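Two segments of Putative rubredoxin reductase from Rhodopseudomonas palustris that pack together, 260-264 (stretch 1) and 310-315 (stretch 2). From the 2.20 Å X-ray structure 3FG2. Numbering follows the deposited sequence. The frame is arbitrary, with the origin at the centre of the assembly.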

# COMPACT_ATOMS: atom_id res chain seq x y z
N ASP A 260 -0.08 -5.45 19.93
CA ASP A 260 -1.10 -6.45 20.26
C ASP A 260 -2.45 -6.17 19.58
O ASP A 260 -2.52 -5.36 18.66
CB ASP A 260 -1.30 -6.54 21.78
CG ASP A 260 -1.74 -5.23 22.41
OD1 ASP A 260 -2.23 -4.33 21.69
OD2 ASP A 260 -1.60 -5.10 23.65
N GLN A 261 -3.50 -6.85 20.04
CA GLN A 261 -4.83 -6.68 19.46
C GLN A 261 -5.31 -5.24 19.43
O GLN A 261 -6.10 -4.85 18.58
CB GLN A 261 -5.85 -7.51 20.24
CG GLN A 261 -5.64 -9.00 20.16
CD GLN A 261 -6.59 -9.79 21.05
OE1 GLN A 261 -6.55 -11.02 21.08
NE2 GLN A 261 -7.44 -9.08 21.79
N GLN A 262 -4.84 -4.43 20.37
CA GLN A 262 -5.26 -3.05 20.43
C GLN A 262 -4.27 -2.09 19.80
O GLN A 262 -4.36 -0.87 19.98
CB GLN A 262 -5.54 -2.65 21.88
CG GLN A 262 -6.89 -3.17 22.38
CD GLN A 262 -7.04 -3.06 23.89
OE1 GLN A 262 -6.64 -2.07 24.50
NE2 GLN A 262 -7.64 -4.08 24.50
N LEU A 263 -3.34 -2.65 19.03
CA LEU A 263 -2.32 -1.87 18.32
C LEU A 263 -1.39 -1.13 19.27
O LEU A 263 -0.90 -0.04 18.95
CB LEU A 263 -3.01 -0.90 17.35
CG LEU A 263 -4.12 -1.60 16.53
CD1 LEU A 263 -4.82 -0.62 15.61
CD2 LEU A 263 -3.51 -2.74 15.75
N LEU A 264 -1.13 -1.74 20.42
CA LEU A 264 -0.24 -1.17 21.43
C LEU A 264 1.07 -1.94 21.45
O LEU A 264 1.07 -3.17 21.36
CB LEU A 264 -0.88 -1.25 22.82
CG LEU A 264 -1.91 -0.19 23.19
CD1 LEU A 264 -2.69 -0.63 24.43
CD2 LEU A 264 -1.19 1.13 23.44
N ASP A 310 -13.43 3.66 24.46
CA ASP A 310 -13.61 2.23 24.23
C ASP A 310 -12.42 1.57 23.54
O ASP A 310 -12.15 1.81 22.36
CB ASP A 310 -14.91 1.92 23.46
CG ASP A 310 -14.97 2.61 22.12
OD1 ASP A 310 -15.60 2.04 21.19
OD2 ASP A 310 -14.41 3.72 21.99
N ALA A 311 -11.71 0.75 24.31
CA ALA A 311 -10.57 0.03 23.80
C ALA A 311 -11.10 -1.31 23.32
O ALA A 311 -11.60 -2.10 24.12
CB ALA A 311 -9.55 -0.17 24.90
N LYS A 312 -11.00 -1.55 22.01
CA LYS A 312 -11.48 -2.81 21.43
C LYS A 312 -10.43 -3.44 20.53
O LYS A 312 -9.55 -2.76 20.02
CB LYS A 312 -12.74 -2.57 20.60
CG LYS A 312 -14.01 -2.38 21.40
CD LYS A 312 -15.18 -2.20 20.46
CE LYS A 312 -16.50 -2.40 21.17
NZ LYS A 312 -16.59 -3.77 21.77
N PRO A 313 -10.52 -4.76 20.34
CA PRO A 313 -9.55 -5.45 19.48
C PRO A 313 -9.72 -4.95 18.05
O PRO A 313 -10.84 -4.79 17.57
CB PRO A 313 -9.97 -6.92 19.61
CG PRO A 313 -10.54 -6.99 20.98
CD PRO A 313 -11.36 -5.72 21.06
N TYR A 314 -8.60 -4.69 17.38
CA TYR A 314 -8.65 -4.22 16.00
C TYR A 314 -9.26 -5.31 15.11
O TYR A 314 -8.86 -6.48 15.20
CB TYR A 314 -7.24 -3.90 15.49
CG TYR A 314 -7.23 -3.58 14.03
CD1 TYR A 314 -7.86 -2.43 13.55
CD2 TYR A 314 -6.66 -4.46 13.10
CE1 TYR A 314 -7.94 -2.16 12.19
CE2 TYR A 314 -6.74 -4.20 11.72
CZ TYR A 314 -7.39 -3.04 11.28
OH TYR A 314 -7.48 -2.76 9.94
N ASP A 315 -10.22 -4.94 14.27
CA ASP A 315 -10.85 -5.92 13.39
C ASP A 315 -11.29 -5.32 12.05
O ASP A 315 -12.31 -5.73 11.48
CB ASP A 315 -12.06 -6.58 14.07
CG ASP A 315 -12.56 -7.82 13.33
OD1 ASP A 315 -13.69 -8.27 13.62
OD2 ASP A 315 -11.84 -8.36 12.46

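A single hydrogen bond joins these two irregular stretches, and it runs from backbone to backbone: Y314 N donates to Q261 O over 2.8 Å, with an N-H...O angle of 173°, close to linear. Neither stretch forms a helix or strand, so this bond is no rung of a sheet.

The carbonyl that accepts it lies within a type I beta turn from D260 to L263, closed by L263 N to D260 O at 2.9 Å. D260 makes no contact with the other stretch, yet its carboxylate braces the turn: OD1 accepts from Q262 N at 2.9 Å and from L264 N at 3.1 Å, a role suited to a short acidic side chain held at chi1 60°. L263, at phi/psi 64/33, has a left-handed backbone.

Around the bond the packing is modest, burying 296 Å² summed over both sides. The nearest CA atoms across the contact are those of Q261 and P313, 4.9 Å apart. Q261 extends its side chain (m, then t) so that NE2 lies 3.8 Å from P313 CG, a van der Waals contact with the compact proline ring. The CA-to-CB bond of Q262 points sideways, but the end of its side chain comes nearer, with OE1 3.5 Å from A311 CB; farther back along the chain, CG lies 3.6 Å from K312 O. The small methyl of A311 points toward stretch 1, whereas the CA-to-CB bond of K312 points away and its side chain stays at least 6.1 Å off, leaving its backbone to make the contact.

The apolar contact lies at the buried end, where L263 CD2 approaches Y314 CB at 3.9 Å. The CA-to-CB bond of Y314 points toward stretch 1, while the end of the side chain leads away; L263 CD1 meets the ring obliquely. A branched leucine and the aliphatic base of a tyrosine suit this buried site, needing no polar partner where they touch.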